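Local structure of putative histidine protein kinase (3KYJ) at residues I94-A98 and L124-L128; L24-E28 and A98-R103; I12-Y16 and N57-L63; V51-K55 and A70-E74. The protein probably relays chemoreceptor signals to the flagellar motors as a CheA-type histidine kinase, this piece being its histidine-phosphotransfer (Hpt) domain. All coordinates share one frame; numbering follows the deposited sequence.

Contact 1: I94-A98 and L124-L128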
loop_
_atom_site.group_PDB
_atom_site.type_symbol
_atom_site.label_atom_id
_atom_site.label_comp_id
_atom_site.label_asym_id
_atom_site.label_seq_id
_atom_site.Cartn_x
_atom_site.Cartn_y
_atom_site.Cartn_z
ATOM N N ILE A 94 17.929 3.472 15.369
ATOM C CA ILE A 94 17.506 4.536 14.460
ATOM C C ILE A 94 16.021 4.335 14.114
ATOM O O ILE A 94 15.244 5.294 14.062
ATOM C CB ILE A 94 18.351 4.574 13.185
ATOM C CG1 ILE A 94 19.793 4.984 13.522
ATOM C CG2 ILE A 94 17.761 5.553 12.173
ATOM C CD1 ILE A 94 20.764 4.734 12.392
ATOM N N LEU A 95 15.608 3.092 13.912
ATOM C CA LEU A 95 14.216 2.842 13.541
ATOM C C LEU A 95 13.262 3.033 14.719
ATOM O O LEU A 95 12.112 3.421 14.502
ATOM C CB LEU A 95 14.045 1.480 12.896
ATOM C CG LEU A 95 14.729 1.300 11.544
ATOM C CD1 LEU A 95 14.665 -0.152 11.058
ATOM C CD2 LEU A 95 14.091 2.245 10.512
ATOM N N LEU A 96 13.709 2.761 15.949
ATOM C CA LEU A 96 12.906 3.081 17.124
ATOM C C LEU A 96 12.689 4.607 17.215
ATOM O O LEU A 96 11.583 5.062 17.472
ATOM C CB LEU A 96 13.533 2.554 18.425
ATOM C CG LEU A 96 13.174 1.101 18.713
ATOM C CD1 LEU A 96 14.039 0.579 19.863
ATOM C CD2 LEU A 96 11.697 0.974 19.032
ATOM N N PHE A 97 13.748 5.383 16.985
ATOM C CA PHE A 97 13.641 6.840 16.922
ATOM C C PHE A 97 12.671 7.229 15.801
ATOM O O PHE A 97 11.794 8.082 15.984
ATOM C CB PHE A 97 15.054 7.429 16.706
ATOM C CG PHE A 97 15.114 8.930 16.570
ATOM C CD1 PHE A 97 14.377 9.753 17.385
ATOM C CD2 PHE A 97 15.913 9.492 15.605
ATOM C CE1 PHE A 97 14.451 11.153 17.244
ATOM C CE2 PHE A 97 15.989 10.873 15.462
ATOM C CZ PHE A 97 15.249 11.685 16.271
ATOM N N ALA A 98 12.800 6.580 14.648
ATOM C CA ALA A 98 11.883 6.839 13.548
ATOM C C ALA A 98 10.440 6.547 13.933
ATOM O O ALA A 98 9.551 7.308 13.579
ATOM C CB ALA A 98 12.272 6.079 12.311
ATOM N N LEU A 124 16.520 13.047 11.977
ATOM C CA LEU A 124 16.229 11.659 11.676
ATOM C C LEU A 124 16.645 11.360 10.250
ATOM O O LEU A 124 17.221 10.305 9.976
ATOM C CB LEU A 124 14.742 11.378 11.859
ATOM C CG LEU A 124 14.282 10.029 11.287
ATOM C CD1 LEU A 124 14.936 8.848 12.018
ATOM C CD2 LEU A 124 12.764 9.925 11.352
ATOM N N MET A 125 16.338 12.268 9.322
ATOM C CA MET A 125 16.681 12.023 7.939
ATOM C C MET A 125 18.204 11.887 7.797
ATOM O O MET A 125 18.697 11.020 7.104
ATOM C CB MET A 125 16.119 13.122 7.023
ATOM C CG MET A 125 14.571 13.127 6.936
ATOM S SD MET A 125 13.932 11.636 6.155
ATOM C CE MET A 125 14.250 12.023 4.429
ATOM N N ASP A 126 18.950 12.779 8.437
ATOM C CA ASP A 126 20.401 12.666 8.368
ATOM C C ASP A 126 20.904 11.319 8.899
ATOM O O ASP A 126 21.805 10.719 8.313
ATOM C CB ASP A 126 21.070 13.798 9.155
ATOM C CG ASP A 126 21.105 15.119 8.404
ATOM O OD1 ASP A 126 20.836 15.158 7.176
ATOM O OD2 ASP A 126 21.449 16.132 9.051
ATOM N N GLN A 127 20.305 10.842 9.991
ATOM C CA GLN A 127 20.741 9.577 10.607
ATOM C C GLN A 127 20.438 8.413 9.686
ATOM O O GLN A 127 21.240 7.514 9.506
ATOM C CB GLN A 127 20.050 9.374 11.951
ATOM C CG GLN A 127 20.514 10.329 13.038
ATOM C CD GLN A 127 19.742 10.173 14.331
ATOM O OE1 GLN A 127 19.271 9.085 14.658
ATOM N NE2 GLN A 127 19.608 11.264 15.077
ATOM N N LEU A 128 19.257 8.422 9.096
ATOM C CA LEU A 128 18.922 7.372 8.153
ATOM C C LEU A 128 19.875 7.398 6.962
ATOM O O LEU A 128 20.396 6.355 6.563
ATOM C CB LEU A 128 17.477 7.505 7.685
ATOM C CG LEU A 128 16.409 7.155 8.716
ATOM C CD1 LEU A 128 15.091 7.769 8.309
ATOM C CD2 LEU A 128 16.222 5.627 8.889
#
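I94 and L128 meet branch to branch: CG2 of I94 lies 3.6 Å from CD2 of L128, the two side chains passing antiparallel. CG2 is the I94 branch opposite the backbone N, which turns it into the interface, while the longer arm ends with CD1 near the carbonyl O of Q127. One turn earlier on the same helix, L124 is thrown across the gap by a CG that stands opposite its backbone N (chi1 168°), and its two methyls divide the work. CD1 packs against the F97 ring at CD2, 3.8 Å away, and against CB of A98; CD2 rests over CA and CB of the same alanine, whose small side chain lets the leucine come in close. Segments 94-98 and 124-128 run nearly antiparallel, 153° between their directions, laying helix 122-135 along the Hpt four-helix bundle. L95 turns to L31 of helix 10-35 and I77 of helix 64-82, and A98 to C73. On the more exposed side F97 and Q127 are set nearly perpendicular, yet the phenyl ring and the amide plane are only 18° apart. OE1 of Q127 comes to 3.5 Å from CD2 of F97, and NE2 of Q127 lies 3.7 Å from CE2 of the same ring. With an alanine in place of Q127, the F97 ring would probably lose the flat amide lying along it and be freer to turn. Deeper in, CD2 of L95 makes a looser contact, 4.3 Å, with CD2 of L128.

Contact 2: L24-E28 and A98-R103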
loop_
_atom_site.group_PDB
_atom_site.type_symbol
_atom_site.label_atom_id
_atom_site.label_comp_id
_atom_site.label_asym_id
_atom_site.label_seq_id
_atom_site.Cartn_x
_atom_site.Cartn_y
_atom_site.Cartn_z
ATOM N N LEU A 24 2.120 1.652 13.064
ATOM C CA LEU A 24 3.210 2.055 13.953
ATOM C C LEU A 24 3.301 1.137 15.181
ATOM O O LEU A 24 4.406 0.869 15.669
ATOM C CB LEU A 24 3.103 3.529 14.359
ATOM C CG LEU A 24 3.259 4.508 13.187
ATOM C CD1 LEU A 24 3.180 5.922 13.720
ATOM C CD2 LEU A 24 4.568 4.277 12.450
ATOM N N ASP A 25 2.166 0.620 15.657
ATOM C CA ASP A 25 2.208 -0.346 16.760
ATOM C C ASP A 25 2.997 -1.586 16.322
ATOM O O ASP A 25 3.771 -2.138 17.100
ATOM C CB ASP A 25 0.803 -0.762 17.201
ATOM C CG ASP A 25 0.100 0.297 18.058
ATOM O OD1 ASP A 25 0.755 1.262 18.519
ATOM O OD2 ASP A 25 -1.118 0.143 18.271
ATOM N N ALA A 26 2.770 -2.032 15.088
ATOM C CA ALA A 26 3.459 -3.221 14.571
ATOM C C ALA A 26 4.952 -2.928 14.363
ATOM O O ALA A 26 5.800 -3.764 14.641
ATOM C CB ALA A 26 2.807 -3.690 13.267
ATOM N N MET A 27 5.265 -1.723 13.877
ATOM C CA MET A 27 6.646 -1.311 13.700
ATOM C C MET A 27 7.385 -1.320 15.041
ATOM O O MET A 27 8.449 -1.949 15.185
ATOM C CB MET A 27 6.697 0.082 13.064
ATOM C CG MET A 27 8.098 0.627 12.906
ATOM S SD MET A 27 8.048 2.329 12.272
ATOM C CE MET A 27 9.768 2.569 11.897
ATOM N N GLU A 28 6.792 -0.675 16.039
ATOM C CA GLU A 28 7.386 -0.649 17.361
ATOM C C GLU A 28 7.489 -2.042 17.981
ATOM O O GLU A 28 8.503 -2.371 18.587
ATOM C CB GLU A 28 6.612 0.283 18.293
ATOM C CG GLU A 28 7.374 0.521 19.587
ATOM C CD GLU A 28 6.604 1.294 20.638
ATOM O OE1 GLU A 28 5.356 1.257 20.630
ATOM O OE2 GLU A 28 7.268 1.910 21.497
ATOM N N ALA A 98 12.800 6.580 14.648
ATOM C CA ALA A 98 11.883 6.839 13.548
ATOM C C ALA A 98 10.440 6.547 13.933
ATOM O O ALA A 98 9.551 7.308 13.579
ATOM C CB ALA A 98 12.272 6.079 12.311
ATOM N N SER A 99 10.195 5.461 14.662
ATOM C CA SER A 99 8.823 5.106 15.006
ATOM C C SER A 99 8.230 6.191 15.904
ATOM O O SER A 99 7.076 6.577 15.710
ATOM C CB SER A 99 8.739 3.702 15.633
ATOM O OG SER A 99 9.264 3.648 16.932
ATOM N N ASP A 100 9.017 6.714 16.846
ATOM C CA ASP A 100 8.511 7.773 17.718
ATOM C C ASP A 100 8.229 9.046 16.924
ATOM O O ASP A 100 7.250 9.741 17.190
ATOM C CB ASP A 100 9.501 8.075 18.843
ATOM C CG ASP A 100 9.491 7.020 19.931
ATOM O OD1 ASP A 100 8.491 6.267 20.051
ATOM O OD2 ASP A 100 10.484 6.971 20.680
ATOM N N THR A 101 9.104 9.340 15.970
ATOM C CA THR A 101 8.981 10.522 15.125
ATOM C C THR A 101 7.734 10.406 14.242
ATOM O O THR A 101 6.923 11.340 14.156
ATOM C CB THR A 101 10.231 10.693 14.255
ATOM O OG1 THR A 101 11.380 10.890 15.093
ATOM C CG2 THR A 101 10.070 11.904 13.315
ATOM N N LEU A 102 7.565 9.248 13.600
ATOM C CA LEU A 102 6.371 8.980 12.791
ATOM C C LEU A 102 5.073 9.064 13.600
ATOM O O LEU A 102 4.068 9.554 13.098
ATOM C CB LEU A 102 6.496 7.633 12.095
ATOM C CG LEU A 102 7.588 7.551 11.020
ATOM C CD1 LEU A 102 7.760 6.108 10.515
ATOM C CD2 LEU A 102 7.363 8.465 9.813
ATOM N N ARG A 103 5.114 8.632 14.859
ATOM C CA ARG A 103 3.936 8.663 15.723
ATOM C C ARG A 103 3.517 10.104 16.008
ATOM O O ARG A 103 2.331 10.416 16.036
ATOM C CB ARG A 103 4.206 7.935 17.042
ATOM C CG ARG A 103 3.023 7.930 18.012
ATOM C CD ARG A 103 2.002 6.862 17.669
ATOM N NE ARG A 103 2.563 5.519 17.800
ATOM C CZ ARG A 103 1.860 4.399 17.693
ATOM N NH1 ARG A 103 0.558 4.454 17.452
ATOM N NH2 ARG A 103 2.468 3.228 17.826
#
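L24 fits its isobutyl group against the turn that carries L102 and R103. Its CD1 lies 3.5 Å from CA of R103, and its CD2 is 3.9 Å from CB of L102, the two leucines roughly square to each other. CB of L24 also sits under the R103 guanidinium, 3.5 Å from NH2 of R103 and toward the rim of that flat group, so aliphatic carbon covers one of its faces. D25 starts off pointing away from helix 89-112, but its carboxylate returns to make a salt bridge with one of the two modelled conformers of R103: NH2 of R103 donates to OD1 of D25 over 2.7 Å. The bond is bent (147° at the hydrogen) and reaches the anti side of OD1, somewhat out of the carboxylate plane, with the carboxylate and guanidinium planes turned 40° apart. R103 arrives there by folding at chi2 and chi3, which brings its end back over L24. M27 is fully extended and carries its sulfur across to the next layer: SD lies 3.7 Å from CB of S99 and looser against CD1 of L102, while CE approaches CB of A98. The OG of S99 is hydrogen-bonded to O of L96, leaving its CB to meet the methionine. E28 is partly exposed; its OE1, 4.5 Å from NH2 of R103, may add a mild electrostatic attraction. This leucine and methionine layer with its ionic edge joins segments of helices 10-35 and 89-112, 165° between their directions, in the four-helix bundle typical of Hpt domains.

Contact 3: I12-Y16 and N57-L63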
loop_
_atom_site.group_PDB
_atom_site.type_symbol
_atom_site.label_atom_id
_atom_site.label_comp_id
_atom_site.label_asym_id
_atom_site.label_seq_id
_atom_site.Cartn_x
_atom_site.Cartn_y
_atom_site.Cartn_z
ATOM N N ILE A 12 -11.890 9.272 5.620
ATOM C CA ILE A 12 -10.542 8.900 5.224
ATOM C C ILE A 12 -9.516 9.411 6.231
ATOM O O ILE A 12 -8.539 8.729 6.502
ATOM C CB ILE A 12 -10.218 9.317 3.770
ATOM C CG1 ILE A 12 -8.929 8.628 3.310
ATOM C CG2 ILE A 12 -10.106 10.826 3.624
ATOM C CD1 ILE A 12 -8.725 8.631 1.801
ATOM N N TRP A 13 -9.752 10.578 6.827
ATOM C CA TRP A 13 -8.838 11.056 7.858
ATOM C C TRP A 13 -8.910 10.194 9.128
ATOM O O TRP A 13 -7.893 9.949 9.766
ATOM C CB TRP A 13 -9.048 12.557 8.151
ATOM C CG TRP A 13 -8.407 13.391 7.103
ATOM C CD1 TRP A 13 -9.018 14.034 6.067
ATOM C CD2 TRP A 13 -7.007 13.615 6.941
ATOM N NE1 TRP A 13 -8.084 14.661 5.286
ATOM C CE2 TRP A 13 -6.840 14.405 5.796
ATOM C CE3 TRP A 13 -5.871 13.209 7.652
ATOM C CZ2 TRP A 13 -5.584 14.829 5.358
ATOM C CZ3 TRP A 13 -4.626 13.648 7.220
ATOM C CH2 TRP A 13 -4.498 14.443 6.074
ATOM N N ALA A 14 -10.106 9.723 9.477
ATOM C CA ALA A 14 -10.264 8.811 10.604
ATOM C C ALA A 14 -9.500 7.514 10.347
ATOM O O ALA A 14 -8.812 7.001 11.218
ATOM C CB ALA A 14 -11.722 8.515 10.850
ATOM N N LEU A 15 -9.617 6.997 9.129
ATOM C CA LEU A 15 -8.932 5.769 8.765
ATOM C C LEU A 15 -7.416 5.964 8.736
ATOM O O LEU A 15 -6.664 5.089 9.139
ATOM C CB LEU A 15 -9.447 5.275 7.420
ATOM C CG LEU A 15 -8.821 3.984 6.938
ATOM C CD1 LEU A 15 -9.147 2.874 7.943
ATOM C CD2 LEU A 15 -9.365 3.642 5.549
ATOM N N TYR A 16 -6.961 7.114 8.266
ATOM C CA TYR A 16 -5.529 7.402 8.288
ATOM C C TYR A 16 -4.975 7.302 9.706
ATOM O O TYR A 16 -3.927 6.716 9.946
ATOM C CB TYR A 16 -5.298 8.789 7.699
ATOM C CG TYR A 16 -3.919 9.354 7.865
ATOM C CD1 TYR A 16 -2.855 8.916 7.077
ATOM C CD2 TYR A 16 -3.694 10.386 8.780
ATOM C CE1 TYR A 16 -1.587 9.474 7.222
ATOM C CE2 TYR A 16 -2.443 10.923 8.942
ATOM C CZ TYR A 16 -1.408 10.480 8.160
ATOM O OH TYR A 16 -0.176 11.068 8.322
ATOM N N ASN A 57 -0.075 4.836 3.073
ATOM C CA ASN A 57 -1.188 5.589 3.641
ATOM C C ASN A 57 -0.934 7.098 3.500
ATOM O O ASN A 57 -1.810 7.868 3.139
ATOM C CB ASN A 57 -1.379 5.222 5.126
ATOM C CG ASN A 57 -1.988 3.840 5.346
ATOM O OD1 ASN A 57 -2.245 3.083 4.405
ATOM N ND2 ASN A 57 -2.212 3.512 6.603
ATOM N N SER A 58 0.294 7.511 3.797
ATOM C CA SER A 58 0.632 8.916 3.703
ATOM C C SER A 58 0.623 9.370 2.246
ATOM O O SER A 58 0.223 10.499 1.948
ATOM C CB SER A 58 1.987 9.188 4.362
ATOM O OG SER A 58 3.084 8.637 3.635
ATOM N N ARG A 59 1.038 8.494 1.337
ATOM C CA ARG A 59 1.008 8.815 -0.076
ATOM C C ARG A 59 -0.427 9.046 -0.572
ATOM O O ARG A 59 -0.650 9.956 -1.362
ATOM C CB ARG A 59 1.713 7.723 -0.876
ATOM C CG ARG A 59 1.719 7.959 -2.391
ATOM C CD ARG A 59 2.375 6.787 -3.129
ATOM N NE ARG A 59 3.763 6.623 -2.712
ATOM C CZ ARG A 59 4.528 5.561 -2.965
ATOM N NH1 ARG A 59 4.047 4.522 -3.645
ATOM N NH2 ARG A 59 5.783 5.532 -2.523
ATOM N N VAL A 60 -1.392 8.236 -0.120
ATOM C CA VAL A 60 -2.797 8.390 -0.521
ATOM C C VAL A 60 -3.280 9.821 -0.291
ATOM O O VAL A 60 -4.036 10.361 -1.093
ATOM C CB VAL A 60 -3.720 7.363 0.252
ATOM C CG1 VAL A 60 -5.227 7.736 0.148
ATOM C CG2 VAL A 60 -3.524 5.981 -0.288
ATOM N N LEU A 61 -2.885 10.385 0.840
ATOM C CA LEU A 61 -3.330 11.708 1.253
ATOM C C LEU A 61 -2.383 12.827 0.806
ATOM O O LEU A 61 -2.605 13.977 1.175
ATOM C CB LEU A 61 -3.573 11.752 2.769
ATOM C CG LEU A 61 -4.813 10.938 3.204
ATOM C CD1 LEU A 61 -5.003 10.853 4.701
ATOM C CD2 LEU A 61 -6.058 11.560 2.547
ATOM N N GLY A 62 -1.362 12.498 0.014
ATOM C CA GLY A 62 -0.442 13.476 -0.531
ATOM C C GLY A 62 0.488 14.092 0.494
ATOM O O GLY A 62 0.957 15.218 0.306
ATOM N N LEU A 63 0.787 13.362 1.564
ATOM C CA LEU A 63 1.598 13.894 2.664
ATOM C C LEU A 63 3.052 13.551 2.369
ATOM O O LEU A 63 3.639 12.680 2.994
ATOM C CB LEU A 63 1.114 13.340 4.006
ATOM C CG LEU A 63 -0.390 13.457 4.251
ATOM C CD1 LEU A 63 -0.809 12.797 5.563
ATOM C CD2 LEU A 63 -0.811 14.924 4.215
HETATM O O HOH W 1 -1.821 5.963 8.234
#
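L61 pushes its CD1 into the corner between W13 and Y16, where the end of helix 40-60 meets helix 10-35 of the Hpt bundle. That helix closes in a Schellman motif: G62, with positive phi, is the C-prime residue, N of L63 bonds to O of S58 and N of G62 to O of R59. The turn presents L61 and L63 to the aromatic pair. The aromatic contact is a CH-pi interaction, in which CD1 of L61 stands 3.7 Å from the centroid of the six-membered ring of W13, only 8° off the ring normal. Apolar contacts surround it. The same methyl is 3.7 Å from CB of Y16, and its sister CD2 lies 4.0 Å from CD1 of I12; that I12 methyl, on an arm with CG1 opposite the backbone N (chi1 -167°) and extended to CD1, also touches CG1 of V60. CD1 of L63 packs against the phenol end, 3.5 Å from CZ of Y16. The polar links run round this apolar core: Y16 OH is hydrogen-bonded to OG1 of T109, and ND2 of N57 to OD2 of D19. A polar side chain of another protein chain donates a hydrogen bond to O of R59. One water bridges the two segments, donating to O of Y16 at 2.8 Å and accepting from ND2 of N57 at 3.0 Å.

Contact 4: V51-K55 and A70-E74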
loop_
_atom_site.group_PDB
_atom_site.type_symbol
_atom_site.label_atom_id
_atom_site.label_comp_id
_atom_site.label_asym_id
_atom_site.label_seq_id
_atom_site.Cartn_x
_atom_site.Cartn_y
_atom_site.Cartn_z
ATOM N N VAL A 51 6.020 -0.491 7.891
ATOM C CA VAL A 51 6.542 0.759 7.370
ATOM C C VAL A 51 5.983 1.006 5.971
ATOM O O VAL A 51 5.572 2.118 5.646
ATOM C CB VAL A 51 8.078 0.746 7.371
ATOM C CG1 VAL A 51 8.607 1.998 6.689
ATOM C CG2 VAL A 51 8.567 0.709 8.819
ATOM N N HIS A 52 5.893 -0.046 5.167
ATOM C CA HIS A 52 5.380 0.083 3.814
ATOM C C HIS A 52 3.909 0.548 3.822
ATOM O O HIS A 52 3.496 1.397 3.029
ATOM C CB HIS A 52 5.535 -1.247 3.081
ATOM C CG HIS A 52 5.162 -1.179 1.636
ATOM N ND1 HIS A 52 5.918 -0.500 0.705
ATOM C CD2 HIS A 52 4.108 -1.702 0.964
ATOM C CE1 HIS A 52 5.345 -0.609 -0.481
ATOM N NE2 HIS A 52 4.246 -1.333 -0.351
ATOM N N THR A 53 3.121 -0.009 4.733
ATOM C CA THR A 53 1.743 0.402 4.899
ATOM C C THR A 53 1.660 1.878 5.315
ATOM O O THR A 53 0.881 2.673 4.759
ATOM C CB THR A 53 1.069 -0.469 5.962
ATOM O OG1 THR A 53 0.897 -1.775 5.416
ATOM C CG2 THR A 53 -0.292 0.108 6.375
ATOM N N PHE A 54 2.459 2.261 6.308
ATOM C CA PHE A 54 2.442 3.636 6.768
ATOM C C PHE A 54 2.817 4.604 5.633
ATOM O O PHE A 54 2.166 5.627 5.433
ATOM C CB PHE A 54 3.356 3.781 7.974
ATOM C CG PHE A 54 3.198 5.101 8.664
ATOM C CD1 PHE A 54 2.274 5.261 9.671
ATOM C CD2 PHE A 54 3.940 6.191 8.260
ATOM C CE1 PHE A 54 2.105 6.483 10.293
ATOM C CE2 PHE A 54 3.767 7.426 8.864
ATOM C CZ PHE A 54 2.857 7.576 9.876
ATOM N N LYS A 55 3.839 4.243 4.869
ATOM C CA LYS A 55 4.242 5.009 3.711
ATOM C C LYS A 55 3.116 5.149 2.679
ATOM O O LYS A 55 2.820 6.254 2.211
ATOM C CB LYS A 55 5.457 4.359 3.062
ATOM C CG LYS A 55 6.047 5.157 1.921
ATOM C CD LYS A 55 7.119 4.406 1.103
ATOM C CE LYS A 55 6.468 3.422 0.149
ATOM N NZ LYS A 55 7.445 2.871 -0.836
ATOM N N ALA A 70 9.085 7.817 6.004
ATOM C CA ALA A 70 8.764 6.396 5.953
ATOM C C ALA A 70 9.541 5.717 4.825
ATOM O O ALA A 70 10.017 4.577 4.973
ATOM C CB ALA A 70 7.253 6.196 5.783
ATOM N N HIS A 71 9.709 6.411 3.698
ATOM C CA HIS A 71 10.396 5.831 2.564
ATOM C C HIS A 71 11.848 5.523 2.907
ATOM O O HIS A 71 12.369 4.473 2.545
ATOM C CB HIS A 71 10.288 6.720 1.311
ATOM C CG HIS A 71 10.834 6.065 0.086
ATOM N ND1 HIS A 71 11.911 6.561 -0.611
ATOM C CD2 HIS A 71 10.519 4.885 -0.501
ATOM C CE1 HIS A 71 12.196 5.749 -1.615
ATOM N NE2 HIS A 71 11.356 4.730 -1.578
ATOM N N LEU A 72 12.527 6.448 3.569
ATOM C CA LEU A 72 13.920 6.180 3.893
ATOM C C LEU A 72 14.037 5.045 4.906
ATOM O O LEU A 72 14.971 4.239 4.820
ATOM C CB LEU A 72 14.639 7.420 4.402
ATOM C CG LEU A 72 15.167 8.372 3.336
ATOM C CD1 LEU A 72 16.305 9.193 3.936
ATOM C CD2 LEU A 72 15.650 7.693 2.068
ATOM N N CYS A 73 13.099 4.954 5.852
ATOM C CA CYS A 73 13.063 3.794 6.750
ATOM C C CYS A 73 12.954 2.508 5.938
ATOM O O CYS A 73 13.666 1.536 6.196
ATOM C CB CYS A 73 11.903 3.888 7.734
ATOM S SG CYS A 73 12.041 5.171 8.965
ATOM N N GLU A 74 12.071 2.505 4.942
ATOM C CA GLU A 74 11.825 1.319 4.128
ATOM C C GLU A 74 13.069 0.936 3.359
ATOM O O GLU A 74 13.390 -0.257 3.247
ATOM C CB GLU A 74 10.650 1.564 3.167
ATOM C CG GLU A 74 10.169 0.324 2.437
ATOM C CD GLU A 74 9.142 0.663 1.382
ATOM O OE1 GLU A 74 7.955 0.730 1.724
ATOM O OE2 GLU A 74 9.526 0.877 0.221
#
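H52 and K55 both set CG opposite their backbone N (chi1 -174° for each), and E74 does likewise from the facing helix; these torsions send the three chains into the gap between the helices, where imidazole, ammonium and carboxylate meet. A bend at chi3 of K55, 78°, turns its end toward the acid. ND1 of H52 donates to OE1 of E74 over 2.6 Å, nearly straight at 160°. The oxygen lies in the plane of the imidazole, but the N-H reaches it from above the carboxylate plane. NZ of K55 holds the other oxygen in a salt bridge, 3.1 Å to OE2 of E74 on its syn side, with a weak second bond to OE1. E74 helps to set the rotation of H52, the predicted phosphorylation site, unphosphorylated here; NE2 of H52 bonds to an acidic side chain of another protein chain. A glutamine in place of E74 would probably deprive K55 of this salt bridge and weaken the grip on ND1 that orients the imidazole. Below, the axes of the two nearly antiparallel segments come within 9.0 Å: CB of A70 is 3.7 Å from CB of K55, and CG1 of V51 lies 3.4 Å from O of A70. In the bundle, F54 and V51 reach L24 and M27 of helix 10-35, while C73 faces L95 and A98 of helix 89-112 and L128 of helix 122-135.

Contacts 1, 2 and 4 form one continuous core, their centres 10 to 12 Å apart, and A98 belongs to both contact 1 and contact 2. Its CB also lies 3.5 Å from SG of C73, tying both to contact 4. Contacts 2 and 4 meet again where CD1 of L24 is 3.6 Å from CE1 of F54. Contact 1 fastens helix 122-135 to the bundle. Contact 3 stands about 22 Å, centre to centre, from contact 1, on the opposite side of the chain's centre, but shares helix 40-60 with contact 4, whose H52 is the predicted phosphorylation site; their centres are about 13 Å apart. The other protein chain reaches both contact 3 and H52.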